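Long-range contacts in exopolygalacturonase (Yersinia enterocolitica, PDB 2UVF), which acts as a family 28 exopolygalacturonase, probably hydrolysing the polygalacturonic acid of plant cell-wall pectin from its chain ends: residues A[214-219]-A[266-271]; A[347-352]-A[370-375]; A[526-531]-A[558-563]. All coordinates share one frame; numbering follows the deposited sequence.

Contact 1 of 3, residues A[214-219]-A[266-271]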
# COMPACT_ATOMS: atom_id res chain seq x y z
N GLY A 214 -6.62 -21.96 -5.30
CA GLY A 214 -6.30 -22.56 -6.58
C GLY A 214 -6.78 -21.80 -7.81
O GLY A 214 -6.39 -22.14 -8.92
N ALA A 215 -7.61 -20.77 -7.59
CA ALA A 215 -8.08 -19.88 -8.67
C ALA A 215 -7.03 -18.91 -9.20
O ALA A 215 -6.37 -18.22 -8.42
CB ALA A 215 -9.30 -19.08 -8.21
N ILE A 216 -6.87 -18.84 -10.52
CA ILE A 216 -6.05 -17.79 -11.15
C ILE A 216 -6.86 -17.03 -12.18
O ILE A 216 -7.28 -17.59 -13.20
CB ILE A 216 -4.75 -18.34 -11.80
CG1 ILE A 216 -3.89 -19.09 -10.78
CG2 ILE A 216 -3.94 -17.19 -12.43
CD1 ILE A 216 -2.72 -19.85 -11.41
N LEU A 217 -7.11 -15.76 -11.88
CA LEU A 217 -7.63 -14.83 -12.87
C LEU A 217 -6.47 -14.27 -13.66
O LEU A 217 -5.70 -13.42 -13.17
CB LEU A 217 -8.48 -13.73 -12.22
CG LEU A 217 -9.18 -12.76 -13.18
CD1 LEU A 217 -10.27 -13.44 -14.02
CD2 LEU A 217 -9.75 -11.56 -12.42
N LEU A 218 -6.35 -14.76 -14.89
CA LEU A 218 -5.27 -14.40 -15.81
C LEU A 218 -5.71 -13.31 -16.81
O LEU A 218 -6.71 -13.46 -17.51
CB LEU A 218 -4.75 -15.65 -16.55
CG LEU A 218 -3.51 -15.52 -17.46
CD1 LEU A 218 -2.31 -14.86 -16.77
CD2 LEU A 218 -3.09 -16.88 -18.03
N GLY A 219 -4.96 -12.22 -16.86
CA GLY A 219 -5.21 -11.18 -17.84
C GLY A 219 -5.08 -11.70 -19.25
O GLY A 219 -4.24 -12.56 -19.53
N SER A 266 -8.16 -16.64 -1.20
CA SER A 266 -6.72 -16.86 -1.29
C SER A 266 -6.21 -17.07 -2.71
O SER A 266 -5.05 -17.43 -2.90
CB SER A 266 -6.32 -18.03 -0.40
OG SER A 266 -6.73 -19.27 -0.95
N GLY A 267 -7.06 -16.83 -3.71
CA GLY A 267 -6.70 -16.99 -5.12
C GLY A 267 -5.76 -15.90 -5.64
O GLY A 267 -5.44 -14.94 -4.91
N VAL A 268 -5.36 -16.05 -6.90
CA VAL A 268 -4.37 -15.18 -7.55
C VAL A 268 -5.04 -14.31 -8.63
O VAL A 268 -5.95 -14.76 -9.34
CB VAL A 268 -3.23 -16.04 -8.17
CG1 VAL A 268 -2.29 -15.22 -9.07
CG2 VAL A 268 -2.45 -16.78 -7.07
N ILE A 269 -4.61 -13.05 -8.70
CA ILE A 269 -4.93 -12.18 -9.83
C ILE A 269 -3.65 -11.88 -10.58
O ILE A 269 -2.73 -11.23 -10.04
CB ILE A 269 -5.61 -10.84 -9.42
CG1 ILE A 269 -6.77 -11.09 -8.44
CG2 ILE A 269 -6.08 -10.11 -10.68
CD1 ILE A 269 -7.30 -9.85 -7.72
N ASP A 270 -3.59 -12.36 -11.82
CA ASP A 270 -2.40 -12.29 -12.64
C ASP A 270 -2.66 -11.39 -13.86
O ASP A 270 -3.53 -11.67 -14.66
CB ASP A 270 -1.97 -13.70 -13.05
CG ASP A 270 -0.63 -13.72 -13.72
OD1 ASP A 270 -0.19 -12.67 -14.22
OD2 ASP A 270 0.00 -14.78 -13.76
N GLY A 271 -1.90 -10.30 -13.97
CA GLY A 271 -2.17 -9.27 -14.98
C GLY A 271 -1.68 -9.55 -16.39
O GLY A 271 -2.12 -8.88 -17.33
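Strands 215-219 and 268-270 run parallel with their axes 4.7 Å apart at closest and 13° from alignment, so that I216 pairs with V268, L217 with I269 and L218 with D270. They belong to consecutive coils of the right-handed parallel beta-helix common to family 28 hydrolases. Four backbone bonds join them: V268 N to A215 O, L217 N to V268 O, D270 N to L217 O and G219 N to D270 O. The first, 2.8 Å from V268 N to A215 O, is almost perfectly straight (177° at the hydrogen) and arrives nearly along the carbonyl axis. I216 and L218 bond by their backbones the other way, to Y196 of strand 194-202, which makes 215-219 an internal rung.

One face carries L217 and I269, both buried. L217 has CG anti to its backbone N, and its CD2 comes 4.3 Å from I269 CG2. The two side chains also meet L211 and I245, residues of other strands, and so form part of the apolar filling of the coil.

On the other face I216, V268, L218 and D270 stand side by side, all pointing the same way. I216 is held between two neighbours of the next rung by its two branches: CG1, beside the backbone N, lies 4.1 Å from V268 CB, while CG2, anti to the backbone N, lies 4.1 Å from D270 CB. The D270 side chain, about 4 Å from a bound nickel ion, also has CG anti to its backbone N, and its OD1 accepts a hydrogen bond from N272 N. L218 lies alongside that carboxylate, its CD1 methyl 3.7 Å from D270 CG.

Contact 2 of 3, residues A[347-352]-A[370-375]. With SO4 (sulfate ion), chain G.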
# COMPACT_ATOMS: atom_id res chain seq x y z
N PHE A 347 -6.00 -12.22 -1.29
CA PHE A 347 -5.58 -12.55 -2.65
C PHE A 347 -4.14 -12.21 -2.93
O PHE A 347 -3.56 -11.35 -2.27
CB PHE A 347 -6.55 -12.03 -3.75
CG PHE A 347 -6.82 -10.54 -3.73
CD1 PHE A 347 -5.96 -9.64 -4.38
CD2 PHE A 347 -7.99 -10.04 -3.15
CE1 PHE A 347 -6.23 -8.27 -4.40
CE2 PHE A 347 -8.27 -8.66 -3.16
CZ PHE A 347 -7.38 -7.78 -3.80
N THR A 348 -3.57 -12.92 -3.90
CA THR A 348 -2.22 -12.68 -4.40
C THR A 348 -2.29 -11.87 -5.70
O THR A 348 -3.19 -12.10 -6.55
CB THR A 348 -1.47 -14.02 -4.57
OG1 THR A 348 -1.32 -14.60 -3.27
CG2 THR A 348 -0.08 -13.86 -5.16
N VAL A 349 -1.38 -10.91 -5.84
CA VAL A 349 -1.26 -10.08 -7.04
C VAL A 349 0.04 -10.43 -7.74
O VAL A 349 1.13 -10.39 -7.13
CB VAL A 349 -1.29 -8.54 -6.74
CG1 VAL A 349 -0.99 -7.70 -8.02
CG2 VAL A 349 -2.61 -8.13 -6.22
N ARG A 350 -0.06 -10.77 -9.02
CA ARG A 350 1.12 -11.04 -9.81
C ARG A 350 1.11 -10.26 -11.10
O ARG A 350 0.06 -9.95 -11.60
CB ARG A 350 1.19 -12.53 -10.10
CG ARG A 350 1.58 -13.31 -8.86
CD ARG A 350 1.71 -14.77 -9.12
NE ARG A 350 2.21 -15.39 -7.92
CZ ARG A 350 2.27 -16.70 -7.72
NH1 ARG A 350 1.86 -17.53 -8.66
NH2 ARG A 350 2.76 -17.15 -6.58
N ASN A 351 2.29 -9.90 -11.60
CA ASN A 351 2.48 -9.55 -13.01
C ASN A 351 1.53 -8.46 -13.62
O ASN A 351 0.88 -8.73 -14.63
CB ASN A 351 2.36 -10.84 -13.84
CG ASN A 351 3.13 -10.78 -15.15
OD1 ASN A 351 3.16 -11.76 -15.90
ND2 ASN A 351 3.79 -9.67 -15.42
N PRO A 352 1.49 -7.24 -13.03
CA PRO A 352 0.59 -6.25 -13.60
C PRO A 352 1.23 -5.68 -14.86
O PRO A 352 2.46 -5.58 -14.92
CB PRO A 352 0.52 -5.18 -12.50
CG PRO A 352 1.91 -5.20 -11.90
CD PRO A 352 2.28 -6.67 -11.91
N LEU A 370 -3.14 -9.18 1.77
CA LEU A 370 -2.86 -9.39 0.36
C LEU A 370 -1.39 -9.76 0.21
O LEU A 370 -0.55 -9.41 1.05
CB LEU A 370 -3.20 -8.14 -0.48
CG LEU A 370 -4.52 -7.39 -0.23
CD1 LEU A 370 -4.60 -6.12 -1.14
CD2 LEU A 370 -5.73 -8.24 -0.46
N ILE A 371 -1.08 -10.51 -0.84
CA ILE A 371 0.28 -10.89 -1.13
C ILE A 371 0.62 -10.30 -2.51
O ILE A 371 0.02 -10.68 -3.50
CB ILE A 371 0.43 -12.46 -1.04
CG1 ILE A 371 0.10 -12.94 0.40
CG2 ILE A 371 1.80 -12.93 -1.49
CD1 ILE A 371 -0.43 -14.36 0.47
N HIS A 372 1.53 -9.32 -2.55
CA HIS A 372 1.92 -8.66 -3.80
C HIS A 372 3.24 -9.25 -4.24
O HIS A 372 4.22 -9.14 -3.53
CB HIS A 372 2.06 -7.12 -3.62
CG HIS A 372 0.96 -6.52 -2.80
ND1 HIS A 372 -0.16 -5.95 -3.36
CD2 HIS A 372 0.78 -6.48 -1.46
CE1 HIS A 372 -0.98 -5.57 -2.40
NE2 HIS A 372 -0.44 -5.88 -1.24
N GLN A 373 3.26 -9.88 -5.41
CA GLN A 373 4.46 -10.47 -5.95
C GLN A 373 4.62 -9.98 -7.39
O GLN A 373 4.24 -10.66 -8.36
CB GLN A 373 4.36 -12.01 -5.88
CG GLN A 373 4.09 -12.63 -4.47
CD GLN A 373 3.89 -14.14 -4.56
OE1 GLN A 373 3.38 -14.66 -5.57
NE2 GLN A 373 4.28 -14.86 -3.52
N THR A 374 5.19 -8.78 -7.52
CA THR A 374 5.22 -8.07 -8.80
C THR A 374 6.59 -7.48 -9.08
O THR A 374 6.72 -6.60 -9.91
CB THR A 374 4.15 -6.95 -8.87
OG1 THR A 374 4.49 -5.88 -7.98
CG2 THR A 374 2.77 -7.47 -8.49
N TYR A 375 7.62 -7.96 -8.38
CA TYR A 375 8.99 -7.56 -8.63
C TYR A 375 9.39 -8.26 -9.91
O TYR A 375 9.15 -9.47 -10.01
CB TYR A 375 9.92 -7.99 -7.49
CG TYR A 375 11.34 -7.51 -7.66
CD1 TYR A 375 11.70 -6.22 -7.28
CD2 TYR A 375 12.32 -8.33 -8.22
CE1 TYR A 375 12.98 -5.76 -7.45
CE2 TYR A 375 13.61 -7.87 -8.36
CZ TYR A 375 13.93 -6.58 -7.96
OH TYR A 375 15.21 -6.09 -8.12
S SO4 G . 4.51 -15.13 0.44
O1 SO4 G . 3.16 -15.38 0.94
O2 SO4 G . 5.34 -16.30 0.75
O3 SO4 G . 4.55 -14.90 -1.00
O4 SO4 G . 5.03 -13.94 1.10
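R350 and Q373 take the same first step, CG anti to the carbonyl carbon and beside the backbone N (chi1 -73° and -56°), and both chains then stay extended. They leave the same face of two parallel strands, 348-350 and 371-373, and run side by side until guanidinium and amide lie nearly coplanar, 5° apart. R350 grips Q373 OE1 side-on with two nitrogens: NE at 2.7 Å from OE1, nearly along the C=O axis, and NH2 at 2.8 Å from OE1, on a lone pair. Next to this pair T348 OG1, beside its own backbone N, rests against I371 CB.

Just before the strands, F347 holds its ring in the crowded position between backbone N and carbonyl carbon, and L370, with CG beside its backbone N, sets CD2 squarely over the ring, 3.7 Å from its centroid, in a CH-pi contact. V349 and H372 occupy the second face; H372 bonds through NE2 to N396 OD1 and stacks on F398 of the next coil. Past the strand ends, T374 CG2 sits 3.8 Å from V349 CG1 and 3.5 Å from P352 CD.

Between the faces, three backbone bonds join these rungs of the beta-helix: I371 N to F347 O, V349 N to I371 O and Q373 N to V349 O. T374 OG1 accepts from the backbone N of G401, a residue of a nickel site next to the sugar-binding D402.

The two donors on OE1 fix the rotation of the Q373 amide and leave NE2 directed at a sulfate ion, probably from the crystallisation liquor, whose O3 is 2.5 Å from Q373 NE2 in a weak, bent bond; Y94 and R288 bind the same anion. The arginine charge would tend to polarise the amide and make NE2 a better donor.

Contact 3 of 3, residues A[526-531]-A[558-563]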
# COMPACT_ATOMS: atom_id res chain seq x y z
N ASN A 526 10.95 5.80 17.37
CA ASN A 526 11.05 4.37 17.74
C ASN A 526 11.29 3.49 16.51
O ASN A 526 10.53 2.57 16.26
CB ASN A 526 9.77 3.89 18.45
CG ASN A 526 9.40 4.72 19.67
OD1 ASN A 526 10.20 5.47 20.21
ND2 ASN A 526 8.15 4.58 20.11
N VAL A 527 12.34 3.80 15.75
CA VAL A 527 12.66 3.15 14.48
C VAL A 527 14.11 2.70 14.51
O VAL A 527 15.00 3.45 14.88
CB VAL A 527 12.41 4.10 13.25
CG1 VAL A 527 13.13 3.59 11.98
CG2 VAL A 527 10.91 4.32 13.01
N THR A 528 14.33 1.45 14.13
CA THR A 528 15.65 0.86 14.09
C THR A 528 15.92 0.38 12.68
O THR A 528 15.05 -0.25 12.06
CB THR A 528 15.76 -0.32 15.07
OG1 THR A 528 14.63 -1.20 14.86
CG2 THR A 528 15.75 0.18 16.52
N VAL A 529 17.08 0.71 12.16
CA VAL A 529 17.55 0.18 10.90
C VAL A 529 18.91 -0.47 11.13
O VAL A 529 19.82 0.16 11.66
CB VAL A 529 17.76 1.27 9.80
CG1 VAL A 529 18.20 0.63 8.48
CG2 VAL A 529 16.52 2.11 9.60
N ASP A 530 19.03 -1.73 10.71
CA ASP A 530 20.32 -2.40 10.61
C ASP A 530 20.67 -2.59 9.14
O ASP A 530 20.03 -3.36 8.44
CB ASP A 530 20.29 -3.75 11.31
CG ASP A 530 21.66 -4.42 11.37
OD1 ASP A 530 22.72 -3.80 11.09
OD2 ASP A 530 21.68 -5.62 11.69
N ASN A 531 21.70 -1.86 8.70
CA ASN A 531 22.24 -1.93 7.35
C ASN A 531 21.41 -1.19 6.32
O ASN A 531 20.18 -1.36 6.23
CB ASN A 531 22.45 -3.38 6.87
CG ASN A 531 23.36 -4.18 7.80
OD1 ASN A 531 23.15 -5.38 8.00
ND2 ASN A 531 24.36 -3.52 8.35
N ASN A 558 14.29 8.90 19.26
CA ASN A 558 14.60 7.50 19.59
C ASN A 558 14.75 6.55 18.38
O ASN A 558 13.97 5.61 18.20
CB ASN A 558 13.60 6.96 20.64
CG ASN A 558 13.92 5.52 21.08
OD1 ASN A 558 15.08 5.11 21.09
ND2 ASN A 558 12.88 4.76 21.44
N VAL A 559 15.77 6.80 17.57
CA VAL A 559 16.00 6.02 16.34
C VAL A 559 17.43 5.47 16.40
O VAL A 559 18.33 6.19 16.81
CB VAL A 559 15.80 6.92 15.07
CG1 VAL A 559 16.29 6.24 13.78
CG2 VAL A 559 14.35 7.39 14.93
N GLN A 560 17.64 4.22 15.99
CA GLN A 560 18.98 3.62 15.98
C GLN A 560 19.33 3.10 14.59
O GLN A 560 18.59 2.31 14.01
CB GLN A 560 19.11 2.47 17.00
CG GLN A 560 19.03 2.87 18.47
CD GLN A 560 17.62 3.00 19.01
OE1 GLN A 560 16.79 2.10 18.85
NE2 GLN A 560 17.34 4.11 19.69
N LEU A 561 20.47 3.54 14.08
CA LEU A 561 20.89 3.24 12.73
C LEU A 561 22.25 2.56 12.74
O LEU A 561 23.27 3.18 13.09
CB LEU A 561 20.94 4.54 11.90
CG LEU A 561 19.65 5.33 11.72
CD1 LEU A 561 19.85 6.55 10.89
CD2 LEU A 561 18.66 4.46 11.07
N ASN A 562 22.28 1.28 12.36
CA ASN A 562 23.54 0.59 12.26
C ASN A 562 23.96 0.35 10.82
O ASN A 562 23.14 -0.09 10.00
CB ASN A 562 23.48 -0.74 13.02
CG ASN A 562 24.82 -1.39 13.14
OD1 ASN A 562 25.70 -0.91 13.85
ND2 ASN A 562 25.00 -2.48 12.43
N ASN A 563 25.23 0.66 10.53
CA ASN A 563 25.82 0.43 9.22
C ASN A 563 25.04 1.14 8.11
O ASN A 563 24.54 0.51 7.16
CB ASN A 563 25.99 -1.08 8.95
CG ASN A 563 26.60 -1.36 7.59
OD1 ASN A 563 26.21 -2.30 6.91
ND2 ASN A 563 27.56 -0.54 7.18
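N526 and N558 sit at corners of the chain in left-handed helical backbone conformations, but their side chains choose different rotamers. N526 has CG beside its backbone N (chi1 -55°); N558 has CG anti to it (chi1 -177°). The two amides cross obliquely, so N558 ND2 reaches N526 OD1 at 3.0 Å from above the carbonyl plane, not on a lone pair. N526 ND2 passes the chain of bonds on to N484 OD1. Q560, bent at chi2 (84°), folds back along its own strand and gives NE2 to N558 OD1, 2.8 Å away, fixing the far side of that amide. The same bend lays Q560 OE1 3.2 Å from T528 CG2, which is anti to the carbonyl carbon and beside the backbone N; T528 OG1 is instead bonded to H108 N.

Asparagines bonded amide to amide between successive coils, as N484, N526 and N558 are, form an asparagine ladder, a feature of parallel beta-helices. Strands 527-531 and 559-562 continue from it as neighbouring rungs, parallel and 4.8 Å apart between axes. Their regular bonds run from Q560 N to V527 O, V529 N to Q560 O, N562 N to V529 O and N531 N to N562 O; the bond from V527 N to N558 O at the corner is weak.

V527, V529, V559 and L561 share the buried face. L561, with CG beside its backbone N, leans CD2 onto V529, 3.5 Å from both V529 CB and V529 CG2, and both residues touch V494 of strand 493-500. On the other face D530 and N562 stand side by side, each with CG anti to its backbone N. N562 OD1 bonds to T583 OG1, while N562 ND2 meets D530 OD1 at 3.0 Å from above the carboxylate plane.

Overall arrangement
All three contacts join neighbouring rungs of the one beta-helix, in series along the chain. Contacts 1 and 2 are adjacent, centres 9 Å apart: strand 268-270 of contact 1 pairs directly with strand 348-350 of contact 2, giving the continuous order 215-219, 268-270, 348-350, 371-373. Contact 3 lies farther along the solenoid, its centre 29 Å from that of contact 2 and 38 Å from that of contact 1, with contacts 1 and 3 on opposite sides of the chain's centre. Contact 2 is next to the sugar pocket in sequence: F354 and H355 fall between its segments. Pocket residues lie both on strands of later coils, such as E384 and N406, and in the segments between strands.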